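Local coordinates for protein galactokinase (Bifidobacterium longum subsp. infantis, PDB 6TEP) that probably phosphorylates galactose using ATP and magnesium, as a galactokinase of the GHMP kinase family, at residues Phe65-Pro70 with Asp126-Ser131; Trp103-Thr108 with Glu181-Ser186. All coordinates share one frame; numbering follows the deposited sequence.

Interaction 1 (Phe65-Pro70 with Asp126-Ser131)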
ATOM      1  N   PHE A  65       3.699  -7.903 -12.891  1.00 12.25           N
ATOM      2  CA  PHE A  65       4.046  -9.256 -13.369  1.00 11.99           C
ATOM      3  C   PHE A  65       5.550  -9.372 -13.510  1.00 11.47           C
ATOM      4  O   PHE A  65       6.198  -8.425 -13.977  1.00 12.81           O
ATOM      5  CB  PHE A  65       3.385  -9.553 -14.722  1.00 12.34           C
ATOM      6  CG  PHE A  65       1.891  -9.617 -14.621  1.00 10.13           C
ATOM      7  CD1 PHE A  65       1.167  -8.436 -14.563  1.00 11.97           C
ATOM      8  CD2 PHE A  65       1.238 -10.841 -14.592  1.00 10.00           C
ATOM      9  CE1 PHE A  65      -0.213  -8.523 -14.424  1.00 14.51           C
ATOM     10  CE2 PHE A  65      -0.155 -10.903 -14.483  1.00 13.65           C
ATOM     11  CZ  PHE A  65      -0.862  -9.734 -14.383  1.00 14.47           C
ATOM     12  N   ILE A  66       6.098 -10.409 -12.841  1.00 12.81           N
ATOM     13  CA  ILE A  66       7.552 -10.664 -12.880  1.00 11.49           C
ATOM     14  C   ILE A  66       7.742 -11.987 -13.596  1.00 13.14           C
ATOM     15  O   ILE A  66       7.304 -13.029 -13.092  1.00 11.09           O
ATOM     16  CB  ILE A  66       8.246 -10.619 -11.502  1.00 10.14           C
ATOM     17  CG1 ILE A  66       9.802 -10.702 -11.611  1.00 10.00           C
ATOM     18  CG2 ILE A  66       7.674 -11.660 -10.558  1.00 12.05           C
ATOM     19  CD1 ILE A  66      10.463 -10.738 -10.277  1.00 10.26           C
ATOM     20  N   ALA A  67       8.530 -11.947 -14.655  1.00 12.59           N
ATOM     21  CA  ALA A  67       9.044 -13.196 -15.272  1.00 13.25           C
ATOM     22  C   ALA A  67      10.419 -13.417 -14.665  1.00 14.61           C
ATOM     23  O   ALA A  67      11.228 -12.470 -14.724  1.00 11.11           O
ATOM     24  CB  ALA A  67       9.043 -13.073 -16.796  1.00 11.45           C
ATOM     25  N   LEU A  68      10.683 -14.587 -14.103  1.00 14.51           N
ATOM     26  CA  LEU A  68      11.949 -14.817 -13.394  1.00 15.61           C
ATOM     27  C   LEU A  68      12.552 -16.168 -13.730  1.00 13.66           C
ATOM     28  O   LEU A  68      11.825 -17.180 -13.927  1.00 13.38           O
ATOM     29  CB  LEU A  68      11.690 -14.689 -11.897  1.00 15.31           C
ATOM     30  CG  LEU A  68      12.924 -14.711 -10.970  1.00 12.44           C
ATOM     31  CD1 LEU A  68      12.741 -13.749  -9.798  1.00 17.18           C
ATOM     32  CD2 LEU A  68      13.201 -16.120 -10.473  1.00 17.49           C
ATOM     33  N   LYS A  69      13.882 -16.208 -13.694  1.00 17.00           N
ATOM     34  CA  LYS A  69      14.664 -17.462 -13.770  1.00 14.08           C
ATOM     35  C   LYS A  69      15.789 -17.300 -12.763  1.00 12.68           C
ATOM     36  O   LYS A  69      16.505 -16.310 -12.798  1.00 16.05           O
ATOM     37  CB  LYS A  69      15.308 -17.646 -15.130  1.00 14.00           C
ATOM     38  CG  LYS A  69      15.744 -19.080 -15.394  1.00 17.70           C
ATOM     39  CD  LYS A  69      16.160 -19.339 -16.854  1.00 22.16           C
ATOM     40  CE  LYS A  69      16.808 -20.704 -17.001  1.00 28.49           C
ATOM     41  NZ  LYS A  69      17.517 -20.856 -18.282  1.00 26.22           N
ATOM     42  N   PRO A  70      16.040 -18.317 -11.908  1.00 14.57           N
ATOM     43  CA  PRO A  70      17.175 -18.309 -11.001  1.00 15.07           C
ATOM     44  C   PRO A  70      18.473 -18.472 -11.770  1.00 15.87           C
ATOM     45  O   PRO A  70      18.462 -18.989 -12.842  1.00 17.42           O
ATOM     46  CB  PRO A  70      16.932 -19.562 -10.126  1.00 17.50           C
ATOM     47  CG  PRO A  70      16.088 -20.477 -10.923  1.00 15.50           C
ATOM     48  CD  PRO A  70      15.258 -19.558 -11.826  1.00 17.88           C
ATOM     49  N   ASP A 126      17.617 -13.590 -13.018  1.00 11.74           N
ATOM     50  CA  ASP A 126      17.169 -12.701 -14.142  1.00 13.15           C
ATOM     51  C   ASP A 126      15.686 -12.435 -13.949  1.00 11.51           C
ATOM     52  O   ASP A 126      14.958 -13.395 -13.790  1.00 13.01           O
ATOM     53  CB  ASP A 126      17.522 -13.379 -15.455  1.00 15.40           C
ATOM     54  CG  ASP A 126      19.023 -13.527 -15.696  1.00 14.47           C
ATOM     55  OD1 ASP A 126      19.812 -12.663 -15.245  1.00 15.07           O
ATOM     56  OD2 ASP A 126      19.380 -14.543 -16.370  1.00 20.09           O
ATOM     57  N   ALA A 127      15.275 -11.215 -14.179  1.00 14.25           N
ATOM     58  CA  ALA A 127      13.832 -10.929 -14.147  1.00 11.85           C
ATOM     59  C   ALA A 127      13.475  -9.815 -15.130  1.00 11.39           C
ATOM     60  O   ALA A 127      14.287  -8.849 -15.351  1.00 11.73           O
ATOM     61  CB  ALA A 127      13.341 -10.635 -12.743  1.00 11.43           C
ATOM     62  N   ALA A 128      12.237  -9.923 -15.578  1.00 11.52           N
ATOM     63  CA  ALA A 128      11.581  -8.868 -16.395  1.00 11.83           C
ATOM     64  C   ALA A 128      10.246  -8.510 -15.721  1.00 10.72           C
ATOM     65  O   ALA A 128       9.453  -9.417 -15.419  1.00 13.87           O
ATOM     66  CB  ALA A 128      11.326  -9.332 -17.797  1.00 14.84           C
ATOM     67  N   PHE A 129       9.999  -7.232 -15.556  1.00 12.34           N
ATOM     68  CA  PHE A 129       8.742  -6.708 -14.958  1.00 11.69           C
ATOM     69  C   PHE A 129       7.915  -5.968 -16.022  1.00 12.59           C
ATOM     70  O   PHE A 129       8.457  -5.128 -16.765  1.00 12.40           O
ATOM     71  CB  PHE A 129       9.037  -5.707 -13.849  1.00 14.02           C
ATOM     72  CG  PHE A 129       9.712  -6.298 -12.652  1.00 12.28           C
ATOM     73  CD1 PHE A 129       8.955  -6.794 -11.603  1.00 13.07           C
ATOM     74  CD2 PHE A 129      11.093  -6.340 -12.611  1.00 14.07           C
ATOM     75  CE1 PHE A 129       9.600  -7.384 -10.514  1.00 13.75           C
ATOM     76  CE2 PHE A 129      11.723  -6.924 -11.540  1.00 10.48           C
ATOM     77  CZ  PHE A 129      10.988  -7.424 -10.487  1.00 12.30           C
ATOM     78  N   VAL A 130       6.595  -6.247 -15.970  1.00 11.66           N
ATOM     79  CA  VAL A 130       5.574  -5.457 -16.698  1.00 10.88           C
ATOM     80  C   VAL A 130       4.470  -5.185 -15.657  1.00 12.59           C
ATOM     81  O   VAL A 130       4.103  -6.119 -14.946  1.00 13.21           O
ATOM     82  CB  VAL A 130       5.020  -6.239 -17.881  1.00 13.64           C
ATOM     83  CG1 VAL A 130       3.883  -5.481 -18.513  1.00 17.29           C
ATOM     84  CG2 VAL A 130       6.081  -6.493 -18.978  1.00 14.63           C
ATOM     85  N   SER A 131       4.046  -3.931 -15.550  1.00 13.82           N
ATOM     86  CA  SER A 131       3.053  -3.510 -14.556  1.00 12.33           C
ATOM     87  C   SER A 131       1.978  -2.603 -15.136  1.00 13.48           C
ATOM     88  O   SER A 131       2.186  -1.884 -16.141  1.00 15.10           O
ATOM     89  CB  SER A 131       3.766  -2.848 -13.438  1.00 15.21           C
ATOM     90  OG  SER A 131       2.865  -2.609 -12.382  1.00 14.81           O
TER
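Ile66 is extended, with CG1 anti to the backbone N (chi1 -172°), whereas Phe129 turns its CG anti to its own carbonyl carbon (chi1 -66°); together these rotations lay the isoleucine chain over one face of the phenyl ring. Ile66 CG1 makes a CH-pi contact 3.9 Å from the Phe129 ring centroid, displaced toward the rim, and its CD1 methyl reaches Phe129 CZ at 3.4 Å. Two residues from Phe129 and on the same face of the sheet, the short side chain of Ala127 meets the same branch, CB to Ile66 CG1 at 3.7 Å. These residues belong to two antiparallel neighbours inside the mixed sheet of the GHMP kinase fold. Helix 141-156 covers the face bearing Ile66, Leu68 and Phe129, and helix 12-27 the face bearing Phe65, Ala67 and Val130, so apolar residues suit both sides. Three hydrogen-bonded pairs tie the backbones: Phe65 with Val130, Ala67 with Ala128, and Lys69 with Asp126. In the middle one, Ala67 N gives to Ala128 O at 2.8 Å and Ala128 N to Ala67 O at 2.9 Å. At the far end of the ladder the buried Asp126 carboxylate is paired with Arg77 and Arg71 in salt bridges, while the exposed Lys69 leads away.

Interaction 2 (Trp103-Thr108 with Glu181-Ser186). With ADP (adenosine-5'-diphosphate), chain H.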
ATOM      1  N   TRP A 103      15.945   1.884  -9.270  1.00 16.60           N
ATOM      2  CA  TRP A 103      14.762   1.026  -9.086  1.00 16.41           C
ATOM      3  C   TRP A 103      15.215  -0.425  -8.772  1.00 13.04           C
ATOM      4  O   TRP A 103      14.440  -1.140  -8.108  1.00 14.13           O
ATOM      5  CB  TRP A 103      13.891   1.119 -10.318  1.00 15.95           C
ATOM      6  CG  TRP A 103      14.419   0.393 -11.507  1.00 15.79           C
ATOM      7  CD1 TRP A 103      15.327   0.839 -12.427  1.00 17.80           C
ATOM      8  CD2 TRP A 103      14.070  -0.933 -11.909  1.00 15.34           C
ATOM      9  NE1 TRP A 103      15.527  -0.102 -13.401  1.00 21.93           N
ATOM     10  CE2 TRP A 103      14.793  -1.213 -13.103  1.00 19.97           C
ATOM     11  CE3 TRP A 103      13.253  -1.930 -11.355  1.00 16.43           C
ATOM     12  CZ2 TRP A 103      14.697  -2.440 -13.749  1.00 19.08           C
ATOM     13  CZ3 TRP A 103      13.125  -3.117 -12.026  1.00 16.89           C
ATOM     14  CH2 TRP A 103      13.851  -3.367 -13.202  1.00 16.56           C
ATOM     15  N   SER A 104      16.303  -0.922  -9.385  1.00 14.61           N
ATOM     16  CA  SER A 104      16.752  -2.310  -9.227  1.00 15.55           C
ATOM     17  C   SER A 104      17.048  -2.650  -7.759  1.00 14.64           C
ATOM     18  O   SER A 104      17.194  -3.876  -7.451  1.00 16.06           O
ATOM     19  CB  SER A 104      18.002  -2.632 -10.080  1.00 15.84           C
ATOM     20  OG  SER A 104      19.109  -1.880  -9.633  1.00 16.72           O
ATOM     21  N   ALA A 105      17.175  -1.634  -6.901  1.00 14.21           N
ATOM     22  CA  ALA A 105      17.367  -1.862  -5.460  1.00 15.25           C
ATOM     23  C   ALA A 105      16.164  -2.655  -4.906  1.00 15.04           C
ATOM     24  O   ALA A 105      16.356  -3.441  -4.002  1.00 15.40           O
ATOM     25  CB  ALA A 105      17.536  -0.553  -4.744  1.00 17.57           C
ATOM     26  N   TYR A 106      14.964  -2.452  -5.421  1.00 13.53           N
ATOM     27  CA  TYR A 106      13.739  -3.090  -4.857  1.00 13.46           C
ATOM     28  C   TYR A 106      13.773  -4.590  -5.073  1.00 12.54           C
ATOM     29  O   TYR A 106      13.735  -5.336  -4.082  1.00 13.95           O
ATOM     30  CB  TYR A 106      12.487  -2.445  -5.416  1.00 14.35           C
ATOM     31  CG  TYR A 106      12.273  -1.047  -4.936  1.00 15.07           C
ATOM     32  CD1 TYR A 106      11.650  -0.834  -3.737  1.00 14.90           C
ATOM     33  CD2 TYR A 106      12.620   0.072  -5.671  1.00 14.68           C
ATOM     34  CE1 TYR A 106      11.388   0.440  -3.253  1.00 15.81           C
ATOM     35  CE2 TYR A 106      12.426   1.354  -5.173  1.00 13.03           C
ATOM     36  CZ  TYR A 106      11.708   1.559  -4.001  1.00 16.78           C
ATOM     37  OH  TYR A 106      11.563   2.850  -3.555  1.00 16.63           O
ATOM     38  N   PRO A 107      13.956  -5.107  -6.317  1.00 14.37           N
ATOM     39  CA  PRO A 107      14.061  -6.556  -6.503  1.00 15.32           C
ATOM     40  C   PRO A 107      15.381  -7.152  -5.967  1.00 13.02           C
ATOM     41  O   PRO A 107      15.363  -8.211  -5.319  1.00 12.56           O
ATOM     42  CB  PRO A 107      13.888  -6.780  -8.018  1.00 16.81           C
ATOM     43  CG  PRO A 107      14.244  -5.457  -8.627  1.00 17.49           C
ATOM     44  CD  PRO A 107      13.809  -4.398  -7.610  1.00 12.49           C
ATOM     45  N   THR A 108      16.504  -6.491  -6.199  1.00 12.69           N
ATOM     46  CA  THR A 108      17.764  -7.106  -5.803  1.00 16.01           C
ATOM     47  C   THR A 108      17.781  -7.202  -4.269  1.00 15.44           C
ATOM     48  O   THR A 108      18.229  -8.256  -3.750  1.00 14.76           O
ATOM     49  CB  THR A 108      18.936  -6.271  -6.326  1.00 14.53           C
ATOM     50  OG1 THR A 108      18.768  -6.048  -7.736  1.00 16.00           O
ATOM     51  CG2 THR A 108      20.230  -6.967  -6.038  1.00 16.43           C
ATOM     52  N   GLU A 181      16.083  -1.027   3.732  1.00 18.94           N
ATOM     53  CA  GLU A 181      17.547  -1.162   3.897  1.00 21.06           C
ATOM     54  C   GLU A 181      18.280  -1.204   2.568  1.00 17.24           C
ATOM     55  O   GLU A 181      19.459  -0.700   2.534  1.00 26.43           O
ATOM     56  CB  GLU A 181      17.852  -2.424   4.706  1.00 20.48           C
ATOM     57  CG  GLU A 181      17.437  -2.263   6.161  1.00 20.77           C
ATOM     58  CD  GLU A 181      17.868  -3.397   7.067  1.00 28.17           C
ATOM     59  OE1 GLU A 181      19.018  -3.856   6.899  1.00 35.71           O
ATOM     60  OE2 GLU A 181      17.047  -3.840   7.911  1.00 33.77           O
ATOM     61  N   MET A 182      17.654  -1.686   1.500  1.00 18.34           N
ATOM     62  CA  MET A 182      18.322  -1.623   0.158  1.00 21.56           C
ATOM     63  C   MET A 182      17.956  -0.324  -0.602  1.00 16.95           C
ATOM     64  O   MET A 182      18.867   0.435  -1.001  1.00 19.74           O
ATOM     65  CB  MET A 182      18.045  -2.846  -0.732  1.00 19.68           C
ATOM     66  CG  MET A 182      19.129  -3.006  -1.819  1.00 18.41           C
ATOM     67  SD  MET A 182      20.885  -2.935  -1.344  1.00 19.86           S
ATOM     68  CE  MET A 182      20.982  -4.558  -0.611  1.00 18.47           C
ATOM     69  N   ALA A 183      16.672  -0.035  -0.729  1.00 19.84           N
ATOM     70  CA  ALA A 183      16.186   1.134  -1.489  1.00 20.69           C
ATOM     71  C   ALA A 183      16.282   2.389  -0.623  1.00 22.37           C
ATOM     72  O   ALA A 183      16.308   3.492  -1.195  1.00 26.67           O
ATOM     73  CB  ALA A 183      14.796   0.878  -1.943  1.00 20.54           C
ATOM     74  N   GLY A 184      16.236   2.226   0.698  1.00 16.78           N
ATOM     75  CA  GLY A 184      16.392   3.346   1.630  1.00 18.50           C
ATOM     76  C   GLY A 184      15.104   4.105   1.812  1.00 18.44           C
ATOM     77  O   GLY A 184      15.189   5.261   2.128  1.00 22.49           O
ATOM     78  N   ALA A 185      13.958   3.454   1.575  1.00 17.59           N
ATOM     79  CA  ALA A 185      12.612   4.055   1.689  1.00 23.36           C
ATOM     80  C   ALA A 185      11.953   3.465   2.919  1.00 29.00           C
ATOM     81  O   ALA A 185      11.664   2.284   2.903  1.00 28.13           O
ATOM     82  CB  ALA A 185      11.797   3.707   0.464  1.00 28.05           C
ATOM     83  N   SER A 186      11.698   4.272   3.922  1.00 26.39           N
ATOM     84  CA  SER A 186      10.925   3.854   5.114  1.00 24.90           C
ATOM     85  C   SER A 186       9.521   3.347   4.725  1.00 24.51           C
ATOM     86  O   SER A 186       8.813   4.074   4.014  1.00 27.93           O
ATOM     87  CB  SER A 186      10.872   4.963   6.116  1.00 33.96           C
ATOM     88  OG  SER A 186      10.297   4.471   7.303  1.00 42.55           O
TER
HETATM   89  PB  ADP H 504       4.483   3.984  -4.865  1.00 16.14           P
HETATM   90  O1B ADP H 504       4.106   3.526  -6.261  1.00 16.03           O
HETATM   91  O2B ADP H 504       4.744   2.828  -3.961  1.00 13.79           O
HETATM   92  O3B ADP H 504       3.449   4.960  -4.277  1.00 18.52           O
HETATM   93  PA  ADP H 504       7.280   4.487  -4.408  1.00 16.10           P
HETATM   94  O1A ADP H 504       7.328   3.854  -3.044  1.00 14.69           O
HETATM   95  O2A ADP H 504       8.116   5.702  -4.521  1.00 17.68           O
HETATM   96  O3A ADP H 504       5.818   4.841  -4.895  1.00 16.39           O
HETATM   97  O5' ADP H 504       7.744   3.342  -5.432  1.00 17.46           O
HETATM   98  C5' ADP H 504       7.960   3.681  -6.810  1.00 17.70           C
HETATM   99  C4' ADP H 504       9.377   3.317  -7.170  1.00 19.07           C
HETATM  100  O4' ADP H 504       9.485   1.885  -7.213  1.00 16.60           O
HETATM  101  C3' ADP H 504       9.761   3.805  -8.560  1.00 16.27           C
HETATM  102  O3' ADP H 504      10.291   5.110  -8.506  1.00 18.40           O
HETATM  103  C2' ADP H 504      10.816   2.770  -8.963  1.00 14.51           C
HETATM  104  O2' ADP H 504      12.015   3.045  -8.304  1.00 18.08           O
HETATM  105  C1' ADP H 504      10.159   1.512  -8.399  1.00 17.03           C
HETATM  106  N9  ADP H 504       9.198   0.909  -9.308  1.00 16.21           N
HETATM  107  C8  ADP H 504       7.889   0.587  -9.014  1.00 17.94           C
HETATM  108  N7  ADP H 504       7.270   0.008 -10.013  1.00 15.21           N
HETATM  109  C5  ADP H 504       8.254  -0.132 -11.010  1.00 17.45           C
HETATM  110  C6  ADP H 504       8.243  -0.676 -12.312  1.00 15.07           C
HETATM  111  N6  ADP H 504       7.183  -1.227 -12.901  1.00 16.55           N
HETATM  112  N1  ADP H 504       9.411  -0.653 -13.019  1.00 16.41           N
HETATM  113  C2  ADP H 504      10.487  -0.101 -12.469  1.00 14.59           C
HETATM  114  N3  ADP H 504      10.606   0.486 -11.279  1.00 16.56           N
HETATM  115  C4  ADP H 504       9.441   0.417 -10.577  1.00 17.13           C
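Ala183 presents its methyl to the flat of the Tyr106 ring: CB sits 3.8 Å from the ring centroid, only 17° off the normal, a CH-pi contact. This joins the beginning of helix 105-116 to the turn leaving helix 165-182 in the N-terminal domain of the GHMP kinase fold, beside the bound ADP. The ribose lies on the opposite side of the Tyr106 plane, with O4' 3.6 Å from CE2, so the ring is a partition between protein methyl and nucleotide sugar. Tyr106 CG stands anti to the carbonyl carbon (chi1 -69°), which brings the ring back toward Ala183 although CB starts out pointing away. With an alanine in place of Tyr106, the Ala183 methyl would probably lose the ring face it packs on and the ribose its neighbour, a gap opening between them. Small methyls let the two backbones come close: Ala105 CB meets Ala183 CB at 4.2 Å. Met182, bent at chi2 and chi3, lays its CG against Ala105 O at 3.6 Å. Gly184 turns the chain out of the helix with a positive phi, which glycine, lacking a side chain, readily tolerates. Nearer the adenine, Trp103 CE3 approaches ADP C2 at 3.5 Å. Within the 103-108 segment, Ser104 O accepts Thr108 OG1 at 2.7 Å and Thr108 N at 3.0 Å from opposite faces of its carbonyl plane.

Overall arrangement
Both contacts are mainly buried, but they hold different elements. Interaction 1 joins two strands inside the sheet through a regular ladder of backbone bonds, reaching solvent at Lys69. Interaction 2 has no hydrogen bond across it: a helix start meets the turn after another helix through methyls, the methylenes of a methionine and one aromatic ring, and the ribose of ADP lies on the far side of its tyrosine ring. The two meet directly, Phe129 CD2 packing on Trp103 CZ3 and Phe129 CZ on Pro107 CB, each at 3.9 Å. Helix 105-116 leads on to strand 125-131, and helix 141-156 packs against residues of both contacts, linking the sheet with the ADP site.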